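Local coordinates for bifunctional protein PutA (Bdellovibrio bacteriovorus, PDB 5UR2) that probably oxidises proline to glutamate in two steps, with a flavin-dependent proline dehydrogenase barrel and an NAD-dependent glutamate semialdehyde dehydrogenase, at residues G269-A274 / W298-K303; Q273-D278 / G304-Y309. All coordinates share one frame; numbering follows the deposited sequence.

Contact 1: G269-A274 / W298-K303; sequences GIVIQA and WVRLVK. With P5F (N-propargylglycine-modified flavin adenine dinucleotide), chain F.
Ile-270 and Ile-272 exchange backbone hydrogen bonds with Trp-298, Arg-300 and Val-302, joining strands 269-273 and 298-302 in parallel. A fifth bond, Ala-274 N to Val-302 O at 2.8 Å, carries the ladder just past the strand end and is almost straight, 178° at the hydrogen. Side chains alternate between two faces. On one face Ile-272 lies between Val-299 and Leu-301. Its CG1 meets Val-299 CG1 at 3.9 Å, while CG2 meets Leu-301 CD1. The two branches can serve both neighbours because CG1 sits beside the backbone N and CG2 is anti to it. Helix 246-257 covers Ile-270 and Ile-272 on this face, and helix 327-343 covers Leu-301.

The other face carries Val-271, Gln-273, Arg-300 and Val-302 and looks onto the modified flavin. Val-271 turns CG1 to Val-302 CG2 and CG2 to Arg-300 CD, both at 3.8 Å. Arg-300 runs out with CG anti to the backbone N (chi1 176°) and bends at chi3. This brings NH1 to 3.7 Å from P5F C6. The guanidinium is tied by a salt bridge to Asp-239 and a hydrogen bond to Ser-196. Gln-273 CG runs alongside Val-302 CG2. Gln-273 bends at chi2 and gives NE2 to P5F O2 at 2.7 Å; the same nitrogen also bonds to Glu-241 O. Lys-303 stays extended beyond CG. Its NZ reaches P5F O1A at 2.8 Å and O1P more weakly, and forms a salt bridge with Asp-331. The ammonium would be expected to offset part of the negative charge of the pyrophosphate and of Asp-331. These are adjacent strands of a closed, eight-stranded parallel beta-alpha barrel of the TIM-barrel type, with the flavin at the C-terminal ends of the strands, as in proline dehydrogenases.

Contact 2: Q273-D278 / G304-Y309; sequences QAYLRD and GAYWDY. With P5F (N-propargylglycine-modified flavin adenine dinucleotide), chain F.
Tyr-275 lays its ring against the backbone of Gly-304 and puts its hydroxyl beside Tyr-306. Its CB is 4.1 Å from P5F O2B, on the adenosine ribose. CG lies between the backbone N and the carbonyl carbon (chi1 74°), which turns the ring toward segment 304-309. CD2 comes within 3.2 Å of P5F O2B. CD1 and CE1, along the other side of the ring, both face Gly-304 CA. That CA stands almost over the ring centre, 3.4 Å from the centroid, in a CH-pi contact. CE2 meets Gly-304 C, and it also touches Trp-307 N and CB. CZ again lies against Gly-304 CA. At the tip, OH accepts the N-H of Tyr-306 at 2.8 Å, with a bent angle of 143°. The same oxygen is 3.3 Å from Tyr-306 CB and lies near the plane of that ring, at its edge.

Glycine suits position 304 twice over. There is no room for a CB between Gly-304 and the Tyr-275 ring, and the backbone conformation leaves none beside the preceding carbonyl oxygen. Gly-304 O accepts a hydrogen bond from P5F O2B at 2.7 Å and a weak one from O3'. Ala-305 N donates to P5F O2 at 2.8 Å, adding a second protein N-H to that flavin oxygen besides the one from Gln-273. Trp-307 covers the adenine with one face of its indole, and its NE1 bonds to Tyr-324 O. Loops at the C-terminal ends of barrel strands typically form the active-site end of a TIM barrel; here they hold the flavin, ribityl, ribose and adenine parts of the modified FAD.

How the contacts relate
From the N terminus, the chain rises through strand 268-273, turns at Gln-273 to Leu-276 and enters helix 279-293. It returns as strand 298-302, and contact 1 closes this beta-alpha-beta unit. Contact 2 closes next, at Gly-304 to Trp-307, in the loop and first turn leading into helix 307-317. Their first segments overlap at Gln-273 and Ala-274. Both ends of contact 2 lie later in the chain, so the two loops cross and do not nest. The centres of contact 1 and contact 2 are about 11 Å apart. A probable hydrogen bond from Tyr-275 N to Lys-303 O, 2.8 Å, bridges them. Contact 1 joins neighbouring barrel strands; contact 2 joins the loops that follow. Both touch the modified FAD.

Contact 1: G269-A274 / W298-K303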
loop_
_atom_site.group_PDB
_atom_site.type_symbol
_atom_site.label_atom_id
_atom_site.label_comp_id
_atom_site.label_asym_id
_atom_site.label_seq_id
_atom_site.Cartn_x
_atom_site.Cartn_y
_atom_site.Cartn_z
ATOM N N GLY B 269 -8.567 51.725 -27.138
ATOM C CA GLY B 269 -9.481 50.912 -26.364
ATOM C C GLY B 269 -8.764 49.788 -25.647
ATOM O O GLY B 269 -7.702 49.317 -26.070
ATOM N N ILE B 270 -9.397 49.337 -24.563
ATOM C CA ILE B 270 -8.914 48.241 -23.726
ATOM C C ILE B 270 -10.088 47.296 -23.494
ATOM O O ILE B 270 -11.255 47.714 -23.469
ATOM C CB ILE B 270 -8.318 48.762 -22.383
ATOM C CG1 ILE B 270 -7.740 47.646 -21.494
ATOM C CG2 ILE B 270 -9.373 49.501 -21.592
ATOM C CD1 ILE B 270 -6.448 47.028 -21.940
ATOM N N VAL B 271 -9.776 45.996 -23.358
ATOM C CA VAL B 271 -10.784 44.973 -23.109
ATOM C C VAL B 271 -10.906 44.709 -21.617
ATOM O O VAL B 271 -9.902 44.590 -20.906
ATOM C CB VAL B 271 -10.450 43.677 -23.868
ATOM C CG1 VAL B 271 -11.380 42.562 -23.417
ATOM C CG2 VAL B 271 -10.602 43.894 -25.373
ATOM N N ILE B 272 -12.146 44.577 -21.146
ATOM C CA ILE B 272 -12.436 44.095 -19.805
ATOM C C ILE B 272 -13.299 42.843 -19.920
ATOM O O ILE B 272 -14.251 42.812 -20.709
ATOM C CB ILE B 272 -13.126 45.187 -18.961
ATOM C CG1 ILE B 272 -12.130 46.305 -18.609
ATOM C CG2 ILE B 272 -13.737 44.593 -17.698
ATOM C CD1 ILE B 272 -10.986 45.853 -17.695
ATOM N N GLN B 273 -12.955 41.806 -19.132
ATOM C CA GLN B 273 -13.624 40.500 -19.160
ATOM C C GLN B 273 -14.558 40.378 -17.957
ATOM O O GLN B 273 -14.102 40.241 -16.818
ATOM C CB GLN B 273 -12.607 39.357 -19.151
ATOM C CG GLN B 273 -11.625 39.389 -20.342
ATOM C CD GLN B 273 -10.215 38.997 -19.953
ATOM O OE1 GLN B 273 -9.729 39.385 -18.887
ATOM N NE2 GLN B 273 -9.531 38.242 -20.823
ATOM N N ALA B 274 -15.871 40.401 -18.216
ATOM C CA ALA B 274 -16.842 40.359 -17.135
ATOM C C ALA B 274 -16.871 39.020 -16.407
ATOM O O ALA B 274 -17.470 38.936 -15.335
ATOM C CB ALA B 274 -18.251 40.682 -17.669
ATOM N N TRP B 298 -12.029 53.992 -24.876
ATOM C CA TRP B 298 -13.059 52.973 -25.027
ATOM C C TRP B 298 -12.766 51.731 -24.187
ATOM O O TRP B 298 -11.608 51.364 -23.979
ATOM C CB TRP B 298 -13.190 52.571 -26.498
ATOM C CG TRP B 298 -13.852 53.616 -27.309
ATOM C CD1 TRP B 298 -13.329 54.820 -27.662
ATOM C CD2 TRP B 298 -15.166 53.561 -27.873
ATOM N NE1 TRP B 298 -14.235 55.522 -28.416
ATOM C CE2 TRP B 298 -15.372 54.774 -28.561
ATOM C CE3 TRP B 298 -16.186 52.605 -27.867
ATOM C CZ2 TRP B 298 -16.558 55.062 -29.233
ATOM C CZ3 TRP B 298 -17.369 52.893 -28.540
ATOM C CH2 TRP B 298 -17.545 54.117 -29.208
ATOM N N VAL B 299 -13.834 51.089 -23.705
ATOM C CA VAL B 299 -13.763 49.777 -23.080
ATOM C C VAL B 299 -14.572 48.803 -23.926
ATOM O O VAL B 299 -15.774 49.004 -24.138
ATOM C CB VAL B 299 -14.287 49.792 -21.639
ATOM C CG1 VAL B 299 -14.336 48.370 -21.101
ATOM C CG2 VAL B 299 -13.397 50.635 -20.776
ATOM N N ARG B 300 -13.920 47.762 -24.433
ATOM C CA ARG B 300 -14.645 46.692 -25.114
ATOM C C ARG B 300 -15.003 45.645 -24.070
ATOM O O ARG B 300 -14.129 44.922 -23.577
ATOM C CB ARG B 300 -13.825 46.068 -26.239
ATOM C CG ARG B 300 -14.535 44.893 -26.892
ATOM C CD ARG B 300 -13.582 44.044 -27.689
ATOM N NE ARG B 300 -13.015 44.759 -28.828
ATOM C CZ ARG B 300 -11.917 44.359 -29.462
ATOM N NH1 ARG B 300 -11.277 43.262 -29.043
ATOM N NH2 ARG B 300 -11.455 45.053 -30.492
ATOM N N LEU B 301 -16.279 45.564 -23.723
ATOM C CA LEU B 301 -16.712 44.686 -22.646
ATOM C C LEU B 301 -17.044 43.319 -23.243
ATOM O O LEU B 301 -17.907 43.214 -24.121
ATOM C CB LEU B 301 -17.906 45.299 -21.921
ATOM C CG LEU B 301 -18.389 44.613 -20.646
ATOM C CD1 LEU B 301 -17.324 44.624 -19.544
ATOM C CD2 LEU B 301 -19.686 45.272 -20.172
ATOM N N VAL B 302 -16.307 42.289 -22.819
ATOM C CA VAL B 302 -16.531 40.918 -23.256
ATOM C C VAL B 302 -16.856 40.094 -22.020
ATOM O O VAL B 302 -16.795 40.585 -20.898
ATOM C CB VAL B 302 -15.316 40.325 -24.006
ATOM C CG1 VAL B 302 -14.829 41.270 -25.087
ATOM C CG2 VAL B 302 -14.166 40.013 -23.039
ATOM N N LYS B 303 -17.199 38.825 -22.228
ATOM C CA LYS B 303 -17.317 37.952 -21.062
ATOM C C LYS B 303 -15.970 37.320 -20.704
ATOM O O LYS B 303 -15.484 37.512 -19.587
ATOM C CB LYS B 303 -18.424 36.914 -21.272
ATOM C CG LYS B 303 -19.759 37.624 -21.188
ATOM C CD LYS B 303 -20.961 36.774 -21.396
ATOM C CE LYS B 303 -22.179 37.699 -21.557
ATOM N NZ LYS B 303 -23.410 36.975 -21.922
HETATM P PA P5F F . -22.483 33.689 -23.840
HETATM O O1A P5F F . -23.706 34.543 -23.365
HETATM O O2A P5F F . -22.725 32.304 -24.185
HETATM O O5B P5F F . -21.383 33.530 -22.825
HETATM C C5B P5F F . -20.368 32.535 -22.856
HETATM C C4B P5F F . -19.266 32.936 -21.862
HETATM O O4B P5F F . -19.634 32.769 -20.514
HETATM C C3B P5F F . -17.957 32.211 -21.974
HETATM O O3B P5F F . -17.186 32.662 -23.021
HETATM C C2B P5F F . -17.334 32.474 -20.662
HETATM O O2B P5F F . -16.752 33.732 -20.677
HETATM C C1B P5F F . -18.501 32.489 -19.741
HETATM N N9A P5F F . -18.732 31.244 -19.054
HETATM C C8A P5F F . -18.957 29.991 -19.609
HETATM N N7A P5F F . -19.149 29.114 -18.616
HETATM C C5A P5F F . -19.071 29.762 -17.382
HETATM C C6A P5F F . -19.164 29.366 -16.049
HETATM N N6A P5F F . -19.425 27.996 -15.708
HETATM N N1A P5F F . -19.012 30.264 -15.057
HETATM C C2A P5F F . -18.772 31.565 -15.327
HETATM N N3A P5F F . -18.645 31.978 -16.621
HETATM C C4A P5F F . -18.791 31.130 -17.647
HETATM N N1 P5F F . -12.372 37.349 -24.775
HETATM C C2 P5F F . -11.249 37.714 -23.945
HETATM O O2 P5F F . -11.087 37.060 -22.745
HETATM N N3 P5F F . -10.332 38.737 -24.351
HETATM C C4 P5F F . -10.475 39.431 -25.578
HETATM O O4 P5F F . -9.541 40.420 -25.913
HETATM C C4X P5F F . -11.654 39.040 -26.459
HETATM N N5 P5F F . -11.823 39.591 -27.802
HETATM C C5X P5F F . -13.182 39.498 -28.372
HETATM C C6 P5F F . -13.613 40.463 -29.430
HETATM C C7 P5F F . -14.945 40.431 -29.916
HETATM C C7M P5F F . -15.368 41.414 -30.985
HETATM C C8 P5F F . -15.881 39.484 -29.400
HETATM C C8M P5F F . -17.305 39.424 -29.890
HETATM C C9 P5F F . -15.481 38.569 -28.397
HETATM C C9A P5F F . -14.083 38.594 -27.883
HETATM N N10 P5F F . -13.679 37.660 -26.829
HETATM C C10 P5F F . -12.540 38.037 -26.040
HETATM C "C1'" P5F F . -14.493 36.482 -26.442
HETATM C "C2'" P5F F . -15.614 36.839 -25.465
HETATM O "O2'" P5F F . -15.049 37.188 -24.259
HETATM C "C3'" P5F F . -16.648 35.734 -25.237
HETATM O "O3'" P5F F . -16.009 34.646 -24.682
HETATM C "C4'" P5F F . -17.368 35.256 -26.489
HETATM O "O4'" P5F F . -17.408 36.325 -27.371
HETATM C "C5'" P5F F . -18.747 34.610 -26.253
HETATM O "O5'" P5F F . -19.521 35.256 -25.261
HETATM P P P5F F . -21.115 35.541 -25.350
HETATM O O1P P5F F . -21.685 36.791 -24.577
HETATM O O2P P5F F . -21.321 35.485 -26.910
HETATM O O3P P5F F . -21.761 34.054 -25.088
HETATM C C21 P5F F . -9.714 38.406 -28.800
HETATM C C22 P5F F . -10.766 39.114 -28.334
HETATM C C23 P5F F . -8.305 38.583 -28.210
#

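Contact 2: Q273-D278 / G304-Y309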
loop_
_atom_site.group_PDB
_atom_site.type_symbol
_atom_site.label_atom_id
_atom_site.label_comp_id
_atom_site.label_asym_id
_atom_site.label_seq_id
_atom_site.Cartn_x
_atom_site.Cartn_y
_atom_site.Cartn_z
ATOM N N GLN B 273 -12.955 41.806 -19.132
ATOM C CA GLN B 273 -13.624 40.500 -19.160
ATOM C C GLN B 273 -14.558 40.378 -17.957
ATOM O O GLN B 273 -14.102 40.241 -16.818
ATOM C CB GLN B 273 -12.607 39.357 -19.151
ATOM C CG GLN B 273 -11.625 39.389 -20.342
ATOM C CD GLN B 273 -10.215 38.997 -19.953
ATOM O OE1 GLN B 273 -9.729 39.385 -18.887
ATOM N NE2 GLN B 273 -9.531 38.242 -20.823
ATOM N N ALA B 274 -15.871 40.401 -18.216
ATOM C CA ALA B 274 -16.842 40.359 -17.135
ATOM C C ALA B 274 -16.871 39.020 -16.407
ATOM O O ALA B 274 -17.470 38.936 -15.335
ATOM C CB ALA B 274 -18.251 40.682 -17.669
ATOM N N TYR B 275 -16.259 37.972 -16.938
ATOM C CA TYR B 275 -16.277 36.741 -16.163
ATOM C C TYR B 275 -15.242 36.740 -15.046
ATOM O O TYR B 275 -15.175 35.759 -14.291
ATOM C CB TYR B 275 -16.110 35.514 -17.082
ATOM C CG TYR B 275 -14.739 35.205 -17.678
ATOM C CD1 TYR B 275 -13.666 36.107 -17.613
ATOM C CD2 TYR B 275 -14.534 33.989 -18.352
ATOM C CE1 TYR B 275 -12.415 35.782 -18.189
ATOM C CE2 TYR B 275 -13.308 33.663 -18.924
ATOM C CZ TYR B 275 -12.249 34.547 -18.839
ATOM O OH TYR B 275 -11.047 34.195 -19.435
ATOM N N LEU B 276 -14.445 37.807 -14.917
ATOM C CA LEU B 276 -13.499 37.928 -13.814
ATOM C C LEU B 276 -14.186 38.513 -12.587
ATOM O O LEU B 276 -14.988 39.452 -12.697
ATOM C CB LEU B 276 -12.309 38.813 -14.187
ATOM C CG LEU B 276 -11.386 38.253 -15.279
ATOM C CD1 LEU B 276 -10.220 39.209 -15.545
ATOM C CD2 LEU B 276 -10.905 36.843 -14.914
ATOM N N ARG B 277 -13.838 37.970 -11.409
ATOM C CA ARG B 277 -14.411 38.472 -10.158
ATOM C C ARG B 277 -14.038 39.933 -9.883
ATOM O O ARG B 277 -14.808 40.652 -9.229
ATOM C CB ARG B 277 -13.974 37.582 -8.980
ATOM C CG ARG B 277 -14.489 36.146 -9.091
ATOM C CD ARG B 277 -13.904 35.168 -8.043
ATOM N NE ARG B 277 -14.366 33.813 -8.354
ATOM C CZ ARG B 277 -15.550 33.314 -7.992
ATOM N NH1 ARG B 277 -16.407 34.041 -7.287
ATOM N NH2 ARG B 277 -15.891 32.089 -8.351
ATOM N N ASP B 278 -12.889 40.404 -10.374
ATOM C CA ASP B 278 -12.458 41.762 -10.063
ATOM C C ASP B 278 -12.763 42.750 -11.181
ATOM O O ASP B 278 -12.347 43.909 -11.110
ATOM C CB ASP B 278 -10.962 41.782 -9.683
ATOM C CG ASP B 278 -10.039 41.342 -10.805
ATOM O OD1 ASP B 278 -10.496 41.210 -11.963
ATOM O OD2 ASP B 278 -8.833 41.125 -10.515
ATOM N N GLY B 304 -15.328 36.634 -21.651
ATOM C CA GLY B 304 -13.995 36.091 -21.410
ATOM C C GLY B 304 -13.708 34.804 -22.163
ATOM O O GLY B 304 -14.585 33.944 -22.276
ATOM N N ALA B 305 -12.490 34.656 -22.680
ATOM C CA ALA B 305 -12.137 33.558 -23.586
ATOM C C ALA B 305 -11.355 32.421 -22.931
ATOM O O ALA B 305 -11.087 31.416 -23.599
ATOM C CB ALA B 305 -11.311 34.091 -24.772
ATOM N N TYR B 306 -10.947 32.549 -21.672
ATOM C CA TYR B 306 -10.015 31.579 -21.102
ATOM C C TYR B 306 -10.612 30.833 -19.904
ATOM O O TYR B 306 -9.893 30.486 -18.963
ATOM C CB TYR B 306 -8.699 32.267 -20.723
ATOM C CG TYR B 306 -8.100 33.121 -21.837
ATOM C CD1 TYR B 306 -7.281 32.553 -22.812
ATOM C CD2 TYR B 306 -8.340 34.494 -21.904
ATOM C CE1 TYR B 306 -6.733 33.326 -23.837
ATOM C CE2 TYR B 306 -7.803 35.272 -22.919
ATOM C CZ TYR B 306 -6.994 34.685 -23.883
ATOM O OH TYR B 306 -6.456 35.447 -24.898
ATOM N N TRP B 307 -11.924 30.566 -19.934
ATOM C CA TRP B 307 -12.612 30.077 -18.741
ATOM C C TRP B 307 -12.055 28.728 -18.293
ATOM O O TRP B 307 -11.668 28.566 -17.134
ATOM C CB TRP B 307 -14.123 29.984 -18.977
ATOM C CG TRP B 307 -14.848 29.698 -17.688
ATOM C CD1 TRP B 307 -15.303 30.614 -16.798
ATOM C CD2 TRP B 307 -15.150 28.409 -17.129
ATOM N NE1 TRP B 307 -15.893 29.984 -15.726
ATOM C CE2 TRP B 307 -15.816 28.632 -15.904
ATOM C CE3 TRP B 307 -14.928 27.090 -17.553
ATOM C CZ2 TRP B 307 -16.266 27.588 -15.090
ATOM C CZ3 TRP B 307 -15.374 26.047 -16.744
ATOM C CH2 TRP B 307 -16.043 26.305 -15.528
ATOM N N ASP B 308 -12.046 27.736 -19.189
ATOM C CA ASP B 308 -11.486 26.428 -18.844
ATOM C C ASP B 308 -10.035 26.545 -18.392
ATOM O O ASP B 308 -9.639 25.947 -17.384
ATOM C CB ASP B 308 -11.583 25.463 -20.029
ATOM C CG ASP B 308 -13.011 25.102 -20.365
ATOM O OD1 ASP B 308 -13.641 24.371 -19.578
ATOM O OD2 ASP B 308 -13.501 25.552 -21.419
ATOM N N TYR B 309 -9.219 27.295 -19.144
ATOM C CA TYR B 309 -7.817 27.479 -18.768
ATOM C C TYR B 309 -7.684 28.035 -17.352
ATOM O O TYR B 309 -6.870 27.544 -16.555
ATOM C CB TYR B 309 -7.106 28.391 -19.773
ATOM C CG TYR B 309 -5.731 28.832 -19.313
ATOM C CD1 TYR B 309 -4.600 28.039 -19.538
ATOM C CD2 TYR B 309 -5.555 30.040 -18.639
ATOM C CE1 TYR B 309 -3.327 28.458 -19.110
ATOM C CE2 TYR B 309 -4.295 30.457 -18.209
ATOM C CZ TYR B 309 -3.187 29.666 -18.454
ATOM O OH TYR B 309 -1.948 30.085 -18.015
HETATM P PA P5F F . -22.483 33.689 -23.840
HETATM O O1A P5F F . -23.706 34.543 -23.365
HETATM O O2A P5F F . -22.725 32.304 -24.185
HETATM O O5B P5F F . -21.383 33.530 -22.825
HETATM C C5B P5F F . -20.368 32.535 -22.856
HETATM C C4B P5F F . -19.266 32.936 -21.862
HETATM O O4B P5F F . -19.634 32.769 -20.514
HETATM C C3B P5F F . -17.957 32.211 -21.974
HETATM O O3B P5F F . -17.186 32.662 -23.021
HETATM C C2B P5F F . -17.334 32.474 -20.662
HETATM O O2B P5F F . -16.752 33.732 -20.677
HETATM C C1B P5F F . -18.501 32.489 -19.741
HETATM N N9A P5F F . -18.732 31.244 -19.054
HETATM C C8A P5F F . -18.957 29.991 -19.609
HETATM N N7A P5F F . -19.149 29.114 -18.616
HETATM C C5A P5F F . -19.071 29.762 -17.382
HETATM C C6A P5F F . -19.164 29.366 -16.049
HETATM N N6A P5F F . -19.425 27.996 -15.708
HETATM N N1A P5F F . -19.012 30.264 -15.057
HETATM C C2A P5F F . -18.772 31.565 -15.327
HETATM N N3A P5F F . -18.645 31.978 -16.621
HETATM C C4A P5F F . -18.791 31.130 -17.647
HETATM N N1 P5F F . -12.372 37.349 -24.775
HETATM C C2 P5F F . -11.249 37.714 -23.945
HETATM O O2 P5F F . -11.087 37.060 -22.745
HETATM N N3 P5F F . -10.332 38.737 -24.351
HETATM C C4 P5F F . -10.475 39.431 -25.578
HETATM O O4 P5F F . -9.541 40.420 -25.913
HETATM C C4X P5F F . -11.654 39.040 -26.459
HETATM N N5 P5F F . -11.823 39.591 -27.802
HETATM C C5X P5F F . -13.182 39.498 -28.372
HETATM C C6 P5F F . -13.613 40.463 -29.430
HETATM C C7 P5F F . -14.945 40.431 -29.916
HETATM C C7M P5F F . -15.368 41.414 -30.985
HETATM C C8 P5F F . -15.881 39.484 -29.400
HETATM C C8M P5F F . -17.305 39.424 -29.890
HETATM C C9 P5F F . -15.481 38.569 -28.397
HETATM C C9A P5F F . -14.083 38.594 -27.883
HETATM N N10 P5F F . -13.679 37.660 -26.829
HETATM C C10 P5F F . -12.540 38.037 -26.040
HETATM C "C1'" P5F F . -14.493 36.482 -26.442
HETATM C "C2'" P5F F . -15.614 36.839 -25.465
HETATM O "O2'" P5F F . -15.049 37.188 -24.259
HETATM C "C3'" P5F F . -16.648 35.734 -25.237
HETATM O "O3'" P5F F . -16.009 34.646 -24.682
HETATM C "C4'" P5F F . -17.368 35.256 -26.489
HETATM O "O4'" P5F F . -17.408 36.325 -27.371
HETATM C "C5'" P5F F . -18.747 34.610 -26.253
HETATM O "O5'" P5F F . -19.521 35.256 -25.261
HETATM P P P5F F . -21.115 35.541 -25.350
HETATM O O1P P5F F . -21.685 36.791 -24.577
HETATM O O2P P5F F . -21.321 35.485 -26.910
HETATM O O3P P5F F . -21.761 34.054 -25.088
HETATM C C21 P5F F . -9.714 38.406 -28.800
HETATM C C22 P5F F . -10.766 39.114 -28.334
HETATM C C23 P5F F . -8.305 38.583 -28.210
#